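Local coordinates for protein thiazoline oxidase/subtilisin-like protease (Prochloron didemni, PDB 4AKS) that macrocyclises patellamide precursor peptides with its subtilisin-like domain, probably by a serine-protease-type mechanism in which the peptide's own amino terminus replaces water, at residues Q44-P49 with I146-R151; E84-E89 with D120-N125; S170-A175 with E203-Q208; I268-E273 with P296-I301. One frame throughout, in Å; residues are numbered along the deposited sequence.

Four contacts in one subtilisin-like domain illustrate how chemistry follows place in a fold. Interaction 4 is the buried one, an apolar meeting of strand 267-271 with helix 291-311. Interaction 1 joins two loops that lead into sheet strands, by a backbone hydrogen bond and a weak one from an asparagine amide, and touches interaction 4 where Ile146 packs on Gly300 and Ile301, so both adjoin the same helix. Interactions 2 and 3 lie farther out, about 19 and 20 Å from the centre of the chain to their own centres. Interaction 2 ties a loop to helix 119-136 through an arginine and an isoleucine, whereas interaction 3 is a nearly parallel pair of helices held by side-chain hydrocarbon.

Interaction 1: Q44-P49 with I146-R151; sequences QTLGDP and IAPNCR
Asn149 N donates to Leu46 O (3.0 Å, 163°), pinning two loop segments whose backbones then keep company as far as Pro49 and Cys150. The acceptor is met obliquely, its donor tilted 34° from the carbonyl plane. On the other side of the bond the chain makes a type I turn from Ala147 to Cys150, with Pro148 at its second position. The ring of Pro148 sits against Leu46: CD lies 3.3 Å from Leu46 O, and CG is 4.0 Å from Leu46 CB. A glycine here would probably deprive Leu46 CB of that apolar neighbour and let the turn flex beneath the bond to Asn149. Gly47 faces Cys150 so closely, CA to SG 3.7 Å, that a side chain would collide with the sulfur. Asn149 swings its amide away from its own backbone N (chi1 -154°), which brings ND2 to Gly47 O in a weak bond of 3.3 Å; the same nitrogen lies 3.7 Å from Pro49 CD, the two side chains crossing at a slant. Before the glycine, Thr45 OG1 accepts from Gly47 N (2.8 Å) in an ST turn. The two loops lead into strands 52-57 and 151-156, neighbours in the parallel sheet, and helix 291-311 packs against them, its Ala303 and Ser307 touching the Cys150 side chain.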
loop_
_atom_site.group_PDB
_atom_site.type_symbol
_atom_site.label_atom_id
_atom_site.label_comp_id
_atom_site.label_asym_id
_atom_site.label_seq_id
_atom_site.Cartn_x
_atom_site.Cartn_y
_atom_site.Cartn_z
ATOM N N GLN A 44 -4.305 -11.930 -16.725
ATOM C CA GLN A 44 -5.594 -12.512 -16.333
ATOM C C GLN A 44 -6.528 -11.507 -15.663
ATOM O O GLN A 44 -7.746 -11.567 -15.857
ATOM C CB GLN A 44 -5.361 -13.711 -15.420
ATOM C CG GLN A 44 -4.570 -14.820 -16.092
ATOM C CD GLN A 44 -4.343 -15.999 -15.169
ATOM O OE1 GLN A 44 -5.292 -16.665 -14.756
ATOM N NE2 GLN A 44 -3.080 -16.265 -14.835
ATOM N N THR A 45 -5.970 -10.583 -14.882
ATOM C CA THR A 45 -6.764 -9.507 -14.291
ATOM C C THR A 45 -5.920 -8.286 -13.973
ATOM O O THR A 45 -4.751 -8.404 -13.615
ATOM C CB THR A 45 -7.464 -9.983 -12.996
ATOM O OG1 THR A 45 -8.227 -8.908 -12.430
ATOM C CG2 THR A 45 -6.436 -10.486 -11.970
ATOM N N LEU A 46 -6.517 -7.106 -14.107
ATOM C CA LEU A 46 -5.925 -5.873 -13.556
ATOM C C LEU A 46 -6.700 -5.408 -12.324
ATOM O O LEU A 46 -6.525 -4.275 -11.859
ATOM C CB LEU A 46 -5.913 -4.760 -14.601
ATOM C CG LEU A 46 -5.041 -4.968 -15.836
ATOM C CD1 LEU A 46 -5.232 -3.760 -16.755
ATOM C CD2 LEU A 46 -3.573 -5.171 -15.460
ATOM N N GLY A 47 -7.534 -6.297 -11.792
ATOM C CA GLY A 47 -8.363 -6.006 -10.638
ATOM C C GLY A 47 -9.834 -6.074 -10.999
ATOM O O GLY A 47 -10.199 -6.075 -12.161
ATOM N N ASP A 48 -10.672 -6.097 -9.972
ATOM C CA ASP A 48 -12.120 -6.069 -10.126
ATOM C C ASP A 48 -12.689 -5.022 -9.176
ATOM O O ASP A 48 -12.292 -4.981 -8.017
ATOM C CB ASP A 48 -12.696 -7.441 -9.807
ATOM C CG ASP A 48 -14.119 -7.600 -10.296
ATOM O OD1 ASP A 48 -15.044 -7.143 -9.608
ATOM O OD2 ASP A 48 -14.319 -8.186 -11.372
ATOM N N PRO A 49 -13.596 -4.150 -9.663
ATOM C CA PRO A 49 -14.170 -3.124 -8.785
ATOM C C PRO A 49 -15.030 -3.655 -7.609
ATOM O O PRO A 49 -15.347 -2.890 -6.708
ATOM C CB PRO A 49 -15.019 -2.262 -9.737
ATOM C CG PRO A 49 -15.228 -3.073 -10.967
ATOM C CD PRO A 49 -14.121 -4.078 -11.040
ATOM N N ILE A 146 -0.228 -1.915 -9.421
ATOM C CA ILE A 146 -0.444 -3.354 -9.485
ATOM C C ILE A 146 -1.920 -3.693 -9.810
ATOM O O ILE A 146 -2.188 -4.602 -10.601
ATOM C CB ILE A 146 -0.022 -4.037 -8.162
ATOM C CG1 ILE A 146 1.455 -3.744 -7.847
ATOM C CG2 ILE A 146 -0.330 -5.546 -8.197
ATOM C CD1 ILE A 146 2.431 -4.571 -8.668
ATOM N N ALA A 147 -2.871 -2.964 -9.228
ATOM C CA ALA A 147 -4.305 -3.315 -9.339
ATOM C C ALA A 147 -5.169 -2.125 -9.735
ATOM O O ALA A 147 -6.049 -1.721 -8.974
ATOM C CB ALA A 147 -4.805 -3.900 -8.018
ATOM N N PRO A 148 -4.945 -1.564 -10.942
ATOM C CA PRO A 148 -5.611 -0.316 -11.315
ATOM C C PRO A 148 -7.139 -0.364 -11.475
ATOM O O PRO A 148 -7.770 0.704 -11.492
ATOM C CB PRO A 148 -4.967 0.040 -12.664
ATOM C CG PRO A 148 -4.490 -1.253 -13.209
ATOM C CD PRO A 148 -4.052 -2.051 -12.010
ATOM N N ASN A 149 -7.729 -1.552 -11.595
ATOM C CA ASN A 149 -9.196 -1.662 -11.720
ATOM C C ASN A 149 -9.943 -1.989 -10.423
ATOM O O ASN A 149 -11.149 -2.235 -10.457
ATOM C CB ASN A 149 -9.566 -2.708 -12.771
ATOM C CG ASN A 149 -10.931 -2.450 -13.411
ATOM O OD1 ASN A 149 -11.345 -1.301 -13.619
ATOM N ND2 ASN A 149 -11.652 -3.532 -13.700
ATOM N N CYS A 150 -9.232 -2.032 -9.296
ATOM C CA CYS A 150 -9.870 -2.244 -8.008
ATOM C C CYS A 150 -10.417 -0.933 -7.477
ATOM O O CYS A 150 -10.048 0.149 -7.918
ATOM C CB CYS A 150 -8.895 -2.854 -6.990
ATOM S SG CYS A 150 -8.587 -4.626 -7.191
ATOM N N ARG A 151 -11.331 -1.048 -6.536
ATOM C CA ARG A 151 -11.927 0.096 -5.906
ATOM C C ARG A 151 -11.068 0.449 -4.721
ATOM O O ARG A 151 -10.770 -0.415 -3.887
ATOM C CB ARG A 151 -13.333 -0.238 -5.455
ATOM C CG ARG A 151 -14.042 0.909 -4.776
ATOM C CD ARG A 151 -15.501 0.554 -4.562
ATOM N NE ARG A 151 -16.215 1.615 -3.855
ATOM C CZ ARG A 151 -16.771 1.502 -2.650
ATOM N NH1 ARG A 151 -16.711 0.368 -1.954
ATOM N NH2 ARG A 151 -17.403 2.548 -2.132
#

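Interaction 2: E84-E89 with D120-N125; sequences EPITPE and DRIVLN
Arg121, the first residue of 120-125 to touch the other segment, holds the backbone of Glu84 with both terminal nitrogens: NH2 and NH1 each donate to Glu84 O, at 2.8 Å and 3.0 Å. This is an end-on grip on a single oxygen that lies at the guanidinium edge, within 4° of its plane; NH1 arrives in the carbonyl plane, NH2 from above it. The bend in the arginine chain at chi3 (61°) turns the group so that one face meets Ile86, whose CG1 rides 3.5 Å above that plane, toward the rim. The NE edge is spoken for by a salt bridge to Asp158, so the group is likely to be fixed in rotation. Ile122 follows, crossing Ile86 obliquely, with CG1 3.9 Å from Ile86 CD1. One turn on from Arg121, Asn125 rests ND2 against the same methyl, Ile86 CD1, at 3.8 Å, while its amide is anchored by Asp59 N and Tyr91 OH. Ile86 thus plugs the turn just before helix 88-99 into the side of helix 119-136. Helix 88-99 adds Phe94 against Ile122, and helix 119-136 carries His127, probably of the catalytic triad, only two residues beyond Asn125.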
loop_
_atom_site.group_PDB
_atom_site.type_symbol
_atom_site.label_atom_id
_atom_site.label_comp_id
_atom_site.label_asym_id
_atom_site.label_seq_id
_atom_site.Cartn_x
_atom_site.Cartn_y
_atom_site.Cartn_z
ATOM N N GLU A 84 -5.628 22.268 7.825
ATOM C CA GLU A 84 -5.464 23.261 6.759
ATOM C C GLU A 84 -4.668 22.651 5.602
ATOM O O GLU A 84 -3.683 21.962 5.838
ATOM C CB GLU A 84 -4.774 24.527 7.278
ATOM C CG GLU A 84 -5.627 25.340 8.245
ATOM C CD GLU A 84 -6.742 26.121 7.557
ATOM O OE1 GLU A 84 -6.461 27.214 7.006
ATOM O OE2 GLU A 84 -7.905 25.643 7.568
ATOM N N PRO A 85 -5.093 22.899 4.349
ATOM C CA PRO A 85 -4.342 22.351 3.220
ATOM C C PRO A 85 -2.885 22.824 3.223
ATOM O O PRO A 85 -2.574 23.899 3.737
ATOM C CB PRO A 85 -5.083 22.895 1.987
ATOM C CG PRO A 85 -6.391 23.410 2.494
ATOM C CD PRO A 85 -6.128 23.849 3.900
ATOM N N ILE A 86 -2.002 21.985 2.695
ATOM C CA ILE A 86 -0.576 22.287 2.652
ATOM C C ILE A 86 -0.294 22.876 1.276
ATOM O O ILE A 86 -0.833 22.408 0.277
ATOM C CB ILE A 86 0.259 21.028 2.939
ATOM C CG1 ILE A 86 -0.011 20.551 4.375
ATOM C CG2 ILE A 86 1.751 21.295 2.762
ATOM C CD1 ILE A 86 0.634 19.226 4.724
ATOM N N THR A 87 0.524 23.927 1.239
ATOM C CA THR A 87 0.812 24.623 -0.011
ATOM C C THR A 87 1.681 23.760 -0.941
ATOM O O THR A 87 2.493 22.970 -0.472
ATOM C CB THR A 87 1.545 25.950 0.249
ATOM O OG1 THR A 87 2.760 25.684 0.963
ATOM C CG2 THR A 87 0.655 26.941 1.039
ATOM N N PRO A 88 1.523 23.925 -2.263
ATOM C CA PRO A 88 2.439 23.292 -3.201
ATOM C C PRO A 88 3.918 23.581 -2.889
ATOM O O PRO A 88 4.785 22.710 -3.055
ATOM C CB PRO A 88 2.052 23.922 -4.550
ATOM C CG PRO A 88 0.615 24.286 -4.401
ATOM C CD PRO A 88 0.440 24.663 -2.953
ATOM N N GLU A 89 4.197 24.798 -2.444
ATOM C CA GLU A 89 5.562 25.204 -2.136
ATOM C C GLU A 89 6.160 24.373 -1.004
ATOM O O GLU A 89 7.328 23.988 -1.068
ATOM C CB GLU A 89 5.599 26.695 -1.800
ATOM C CG GLU A 89 5.376 27.595 -3.014
ATOM C CD GLU A 89 3.908 27.883 -3.373
ATOM O OE1 GLU A 89 2.991 27.359 -2.720
ATOM O OE2 GLU A 89 3.650 28.680 -4.316
ATOM N N ASP A 120 5.894 16.903 9.180
ATOM C CA ASP A 120 5.368 15.606 9.638
ATOM C C ASP A 120 4.121 15.199 8.840
ATOM O O ASP A 120 4.001 14.058 8.400
ATOM C CB ASP A 120 5.091 15.618 11.154
ATOM C CG ASP A 120 6.371 15.768 11.980
ATOM O OD1 ASP A 120 7.421 15.229 11.581
ATOM O OD2 ASP A 120 6.340 16.436 13.029
ATOM N N ARG A 121 3.211 16.134 8.610
ATOM C CA ARG A 121 2.061 15.851 7.738
ATOM C C ARG A 121 2.482 15.531 6.303
ATOM O O ARG A 121 1.923 14.623 5.680
ATOM C CB ARG A 121 1.082 17.016 7.736
ATOM C CG ARG A 121 0.297 17.161 9.028
ATOM C CD ARG A 121 -0.500 18.461 9.006
ATOM N NE ARG A 121 -1.458 18.447 7.904
ATOM C CZ ARG A 121 -2.001 19.524 7.344
ATOM N NH1 ARG A 121 -1.683 20.743 7.758
ATOM N NH2 ARG A 121 -2.863 19.370 6.349
ATOM N N ILE A 122 3.480 16.258 5.792
ATOM C CA ILE A 122 3.968 16.031 4.435
ATOM C C ILE A 122 4.562 14.641 4.270
ATOM O O ILE A 122 4.286 13.984 3.272
ATOM C CB ILE A 122 5.002 17.096 3.990
ATOM C CG1 ILE A 122 4.311 18.459 3.802
ATOM C CG2 ILE A 122 5.675 16.672 2.692
ATOM C CD1 ILE A 122 5.246 19.650 3.757
ATOM N N VAL A 123 5.353 14.174 5.234
ATOM C CA VAL A 123 5.857 12.782 5.207
ATOM C C VAL A 123 4.688 11.804 4.995
ATOM O O VAL A 123 4.754 10.918 4.133
ATOM C CB VAL A 123 6.636 12.400 6.507
ATOM C CG1 VAL A 123 6.820 10.880 6.656
ATOM C CG2 VAL A 123 8.002 13.077 6.548
ATOM N N LEU A 124 3.605 11.983 5.753
ATOM C CA LEU A 124 2.431 11.100 5.626
ATOM C C LEU A 124 1.708 11.242 4.300
ATOM O O LEU A 124 1.306 10.250 3.714
ATOM C CB LEU A 124 1.421 11.323 6.754
ATOM C CG LEU A 124 1.589 10.427 7.974
ATOM C CD1 LEU A 124 2.811 10.770 8.822
ATOM C CD2 LEU A 124 0.295 10.510 8.782
ATOM N N ASN A 125 1.508 12.471 3.850
ATOM C CA ASN A 125 0.783 12.720 2.606
ATOM C C ASN A 125 1.541 12.275 1.388
ATOM O O ASN A 125 0.959 11.745 0.435
ATOM C CB ASN A 125 0.432 14.207 2.472
ATOM C CG ASN A 125 -0.594 14.633 3.491
ATOM O OD1 ASN A 125 -1.138 13.791 4.183
ATOM N ND2 ASN A 125 -0.855 15.936 3.601
#

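Interaction 3: S170-A175 with E203-Q208; sequences SPLNLA and EEILVQ
Leu206 and Leu174 meet branch to branch, Leu206 CD1 resting 3.5 Å from Leu174 CG, with their side chains crossing at a slant. With CG opposite its backbone N (chi1 177°), Leu206 sends its two methyls over Leu174 CD2. Beside them Ala175 is the small residue at the interface: its methyl lies 3.6 Å from Ile205 O, and a residue this small is consistent with the close approach of the local axes, 8.1 Å. Ile205 flanks that methyl with CG1 and CG2, then runs on to touch Leu172 CD1 with its own CD1 at 3.8 Å. Cut back to an alanine, Ile205 would lose the branches beside Ala175, which would probably open a gap there and leave Leu172 CD1 without its partner from the second helix. At the N-terminal end the Pro171 ring and the Glu203 chain cross at about a right angle, with Pro171 CB 3.3 Å from Glu203 CB; the carboxylate itself leads away.

Further out, Ser170 N-caps the first helix, its OG accepting a long, weak bond from Asn173 N. On another side of that helix, Asn173 OD1 is hydrogen-bonded by His80 and Trp79. Leu174, besides meeting Leu206, touches Cys194. With an angle of 24° between them, the helices run nearly parallel, as do neighbouring helices of beta-alpha-beta crossovers in alpha/beta folds of the subtilase kind: helix 171-183 precedes strand 188-191, and helix 204-215 connects it to the adjacent parallel strand 219-223.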
loop_
_atom_site.group_PDB
_atom_site.type_symbol
_atom_site.label_atom_id
_atom_site.label_comp_id
_atom_site.label_asym_id
_atom_site.label_seq_id
_atom_site.Cartn_x
_atom_site.Cartn_y
_atom_site.Cartn_z
ATOM N N SER A 170 -1.214 6.265 17.241
ATOM C CA SER A 170 -2.244 6.019 18.274
ATOM C C SER A 170 -3.109 4.783 18.003
ATOM O O SER A 170 -3.771 4.720 16.978
ATOM C CB SER A 170 -3.154 7.243 18.385
ATOM O OG SER A 170 -4.282 7.020 19.208
ATOM N N PRO A 171 -3.108 3.805 18.928
ATOM C CA PRO A 171 -3.856 2.570 18.693
ATOM C C PRO A 171 -5.371 2.772 18.706
ATOM O O PRO A 171 -6.092 2.098 17.967
ATOM C CB PRO A 171 -3.433 1.667 19.866
ATOM C CG PRO A 171 -2.279 2.348 20.523
ATOM C CD PRO A 171 -2.468 3.806 20.255
ATOM N N LEU A 172 -5.837 3.672 19.565
ATOM C CA LEU A 172 -7.238 4.067 19.602
ATOM C C LEU A 172 -7.718 4.569 18.236
ATOM O O LEU A 172 -8.721 4.080 17.693
ATOM C CB LEU A 172 -7.441 5.164 20.646
ATOM C CG LEU A 172 -8.834 5.777 20.774
ATOM C CD1 LEU A 172 -9.895 4.711 21.031
ATOM C CD2 LEU A 172 -8.844 6.821 21.880
ATOM N N ASN A 173 -6.995 5.534 17.677
ATOM C CA ASN A 173 -7.397 6.074 16.397
ATOM C C ASN A 173 -7.316 5.081 15.273
ATOM O O ASN A 173 -8.146 5.115 14.385
ATOM C CB ASN A 173 -6.644 7.328 16.011
ATOM C CG ASN A 173 -7.438 8.182 15.061
ATOM O OD1 ASN A 173 -8.047 9.157 15.475
ATOM N ND2 ASN A 173 -7.505 7.770 13.787
ATOM N N LEU A 174 -6.320 4.209 15.287
ATOM C CA LEU A 174 -6.258 3.189 14.262
ATOM C C LEU A 174 -7.445 2.211 14.431
ATOM O O LEU A 174 -8.032 1.822 13.454
ATOM C CB LEU A 174 -4.907 2.480 14.247
ATOM C CG LEU A 174 -4.810 1.348 13.214
ATOM C CD1 LEU A 174 -5.132 1.836 11.802
ATOM C CD2 LEU A 174 -3.418 0.732 13.297
ATOM N N ALA A 175 -7.786 1.839 15.658
ATOM C CA ALA A 175 -8.945 0.942 15.893
ATOM C C ALA A 175 -10.228 1.559 15.336
ATOM O O ALA A 175 -10.986 0.887 14.659
ATOM C CB ALA A 175 -9.109 0.598 17.370
ATOM N N GLU A 203 -1.922 -2.198 22.120
ATOM C CA GLU A 203 -3.141 -1.833 22.822
ATOM C C GLU A 203 -4.298 -2.756 22.417
ATOM O O GLU A 203 -4.476 -3.075 21.246
ATOM C CB GLU A 203 -3.485 -0.371 22.522
ATOM C CG GLU A 203 -4.925 0.039 22.797
ATOM C CD GLU A 203 -5.324 -0.082 24.251
ATOM O OE1 GLU A 203 -4.447 -0.360 25.100
ATOM O OE2 GLU A 203 -6.528 0.094 24.544
ATOM N N GLU A 204 -5.093 -3.144 23.409
ATOM C CA GLU A 204 -6.068 -4.221 23.291
ATOM C C GLU A 204 -7.184 -3.890 22.296
ATOM O O GLU A 204 -7.591 -4.744 21.507
ATOM C CB GLU A 204 -6.639 -4.523 24.694
ATOM C CG GLU A 204 -5.587 -4.984 25.717
ATOM C CD GLU A 204 -5.969 -4.660 27.162
ATOM O OE1 GLU A 204 -7.136 -4.896 27.549
ATOM O OE2 GLU A 204 -5.098 -4.169 27.920
ATOM N N ILE A 205 -7.633 -2.641 22.301
ATOM C CA ILE A 205 -8.682 -2.184 21.387
ATOM C C ILE A 205 -8.305 -2.306 19.898
ATOM O O ILE A 205 -9.150 -2.634 19.062
ATOM C CB ILE A 205 -9.070 -0.726 21.691
ATOM C CG1 ILE A 205 -10.426 -0.393 21.067
ATOM C CG2 ILE A 205 -7.973 0.238 21.224
ATOM C CD1 ILE A 205 -10.873 1.014 21.386
ATOM N N LEU A 206 -7.050 -2.036 19.566
ATOM C CA LEU A 206 -6.571 -2.239 18.206
ATOM C C LEU A 206 -6.483 -3.731 17.878
ATOM O O LEU A 206 -6.884 -4.155 16.798
ATOM C CB LEU A 206 -5.217 -1.569 18.003
ATOM C CG LEU A 206 -4.546 -1.758 16.639
ATOM C CD1 LEU A 206 -5.422 -1.304 15.476
ATOM C CD2 LEU A 206 -3.224 -1.000 16.660
ATOM N N VAL A 207 -5.973 -4.523 18.825
ATOM C CA VAL A 207 -5.864 -5.960 18.649
ATOM C C VAL A 207 -7.234 -6.545 18.344
ATOM O O VAL A 207 -7.350 -7.424 17.493
ATOM C CB VAL A 207 -5.257 -6.660 19.898
ATOM C CG1 VAL A 207 -5.506 -8.172 19.870
ATOM C CG2 VAL A 207 -3.765 -6.341 20.025
ATOM N N GLN A 208 -8.273 -6.081 19.035
ATOM C CA GLN A 208 -9.591 -6.618 18.792
ATOM C C GLN A 208 -10.175 -6.145 17.453
ATOM O O GLN A 208 -10.922 -6.882 16.826
ATOM C CB GLN A 208 -10.536 -6.389 19.974
ATOM C CG GLN A 208 -11.194 -5.034 20.061
ATOM C CD GLN A 208 -12.428 -5.012 20.954
ATOM O OE1 GLN A 208 -13.066 -6.052 21.178
ATOM N NE2 GLN A 208 -12.801 -3.816 21.432
#

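Interaction 4: I268-E273 with P296-I301; sequences ILAPGE and PVMTGI
Met298 and Ala270 make the closest apolar contact here: the alanine methyl CB lies 3.7 Å from Met298 CG and equally near its SD. The methionine folds back at chi2 and chi3 (both -51°), carrying its terminal methyl CE along the strand to Ile268, where it stops 4.0 Å from CD1. Val297 extends the apolar group to the other end of the strand, CG1 standing 4.5 Å from Ala270 CB and the same distance from Pro271 CD. These side chains knit an outermost strand of the parallel sheet, 267-271, to helix 291-311, which runs across it at 100° between the local axes; in the subtilase fold this long buried helix carries the probable nucleophile, here Ser292, in its first turn. One carbon-to-oxygen approach is added, Val297 CG2 lying 4.1 Å from Pro271 O, and no hydrogen bond spans the two segments. The backbone polar groups are instead used along the strand: Ile268 and Ala270 pair with strand 241-247 at Ala243 and Gly245, and Leu269 with Gly346 and Val348. Around Met298, Val244 of strand 241-247 and Leu325 of helix 318-328 add further apolar surface, and Ile35 touches both Val297 and Pro271.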
loop_
_atom_site.group_PDB
_atom_site.type_symbol
_atom_site.label_atom_id
_atom_site.label_comp_id
_atom_site.label_asym_id
_atom_site.label_seq_id
_atom_site.Cartn_x
_atom_site.Cartn_y
_atom_site.Cartn_z
ATOM N N ILE A 268 6.054 -11.961 4.880
ATOM C CA ILE A 268 6.456 -12.267 3.536
ATOM C C ILE A 268 7.323 -11.104 3.051
ATOM O O ILE A 268 7.155 -9.976 3.495
ATOM C CB ILE A 268 5.200 -12.482 2.655
ATOM C CG1 ILE A 268 5.563 -13.083 1.300
ATOM C CG2 ILE A 268 4.394 -11.191 2.473
ATOM C CD1 ILE A 268 4.348 -13.473 0.473
ATOM N N LEU A 269 8.284 -11.382 2.180
ATOM C CA LEU A 269 9.124 -10.329 1.621
ATOM C C LEU A 269 8.668 -10.016 0.224
ATOM O O LEU A 269 8.311 -10.910 -0.536
ATOM C CB LEU A 269 10.594 -10.724 1.591
ATOM C CG LEU A 269 11.264 -10.833 2.952
ATOM C CD1 LEU A 269 12.538 -11.686 2.858
ATOM C CD2 LEU A 269 11.573 -9.441 3.491
ATOM N N ALA A 270 8.719 -8.742 -0.121
ATOM C CA ALA A 270 8.410 -8.273 -1.454
ATOM C C ALA A 270 9.374 -7.131 -1.811
ATOM O O ALA A 270 10.024 -6.569 -0.926
ATOM C CB ALA A 270 6.964 -7.805 -1.521
ATOM N N PRO A 271 9.496 -6.801 -3.106
ATOM C CA PRO A 271 10.391 -5.701 -3.494
ATOM C C PRO A 271 10.066 -4.412 -2.731
ATOM O O PRO A 271 8.908 -3.977 -2.703
ATOM C CB PRO A 271 10.100 -5.526 -4.981
ATOM C CG PRO A 271 9.623 -6.871 -5.433
ATOM C CD PRO A 271 8.825 -7.398 -4.278
ATOM N N GLY A 272 11.074 -3.850 -2.080
ATOM C CA GLY A 272 10.928 -2.608 -1.322
ATOM C C GLY A 272 12.017 -1.585 -1.597
ATOM O O GLY A 272 12.133 -0.597 -0.881
ATOM N N GLU A 273 12.822 -1.810 -2.630
ATOM C CA GLU A 273 13.891 -0.890 -2.993
ATOM C C GLU A 273 13.571 -0.276 -4.349
ATOM O O GLU A 273 13.148 -0.979 -5.257
ATOM C CB GLU A 273 15.234 -1.633 -3.041
ATOM C CG GLU A 273 16.425 -0.722 -3.313
ATOM C CD GLU A 273 17.780 -1.391 -3.175
ATOM O OE1 GLU A 273 17.875 -2.639 -3.240
ATOM O OE2 GLU A 273 18.771 -0.633 -3.048
ATOM N N PRO A 296 2.622 -2.094 -0.026
ATOM C CA PRO A 296 1.606 -1.866 -1.060
ATOM C C PRO A 296 1.711 -2.805 -2.254
ATOM O O PRO A 296 0.701 -3.082 -2.900
ATOM C CB PRO A 296 1.825 -0.407 -1.505
ATOM C CG PRO A 296 3.050 0.061 -0.821
ATOM C CD PRO A 296 3.425 -0.898 0.261
ATOM N N VAL A 297 2.910 -3.306 -2.534
ATOM C CA VAL A 297 3.057 -4.284 -3.607
ATOM C C VAL A 297 2.231 -5.516 -3.250
ATOM O O VAL A 297 1.510 -6.024 -4.093
ATOM C CB VAL A 297 4.541 -4.619 -3.895
ATOM C CG1 VAL A 297 4.675 -5.817 -4.823
ATOM C CG2 VAL A 297 5.263 -3.400 -4.475
ATOM N N MET A 298 2.324 -5.976 -1.999
ATOM C CA MET A 298 1.546 -7.129 -1.537
ATOM C C MET A 298 0.033 -6.875 -1.431
ATOM O O MET A 298 -0.771 -7.793 -1.638
ATOM C CB MET A 298 2.087 -7.654 -0.206
ATOM C CG MET A 298 3.487 -8.249 -0.312
ATOM S SD MET A 298 3.628 -9.482 -1.639
ATOM C CE MET A 298 2.236 -10.542 -1.245
ATOM N N THR A 299 -0.354 -5.649 -1.100
ATOM C CA THR A 299 -1.766 -5.287 -1.127
ATOM C C THR A 299 -2.318 -5.417 -2.544
ATOM O O THR A 299 -3.381 -5.991 -2.748
ATOM C CB THR A 299 -1.990 -3.876 -0.590
ATOM O OG1 THR A 299 -1.736 -3.888 0.811
ATOM C CG2 THR A 299 -3.441 -3.352 -0.868
ATOM N N GLY A 300 -1.581 -4.910 -3.525
ATOM C CA GLY A 300 -2.018 -5.009 -4.918
ATOM C C GLY A 300 -2.086 -6.445 -5.394
ATOM O O GLY A 300 -3.057 -6.863 -6.031
ATOM N N ILE A 301 -1.060 -7.227 -5.065
ATOM C CA ILE A 301 -1.055 -8.639 -5.444
ATOM C C ILE A 301 -2.232 -9.379 -4.828
ATOM O O ILE A 301 -2.911 -10.143 -5.508
ATOM C CB ILE A 301 0.285 -9.333 -5.093
ATOM C CG1 ILE A 301 1.398 -8.793 -6.024
ATOM C CG2 ILE A 301 0.153 -10.860 -5.226
ATOM C CD1 ILE A 301 2.820 -9.080 -5.574
#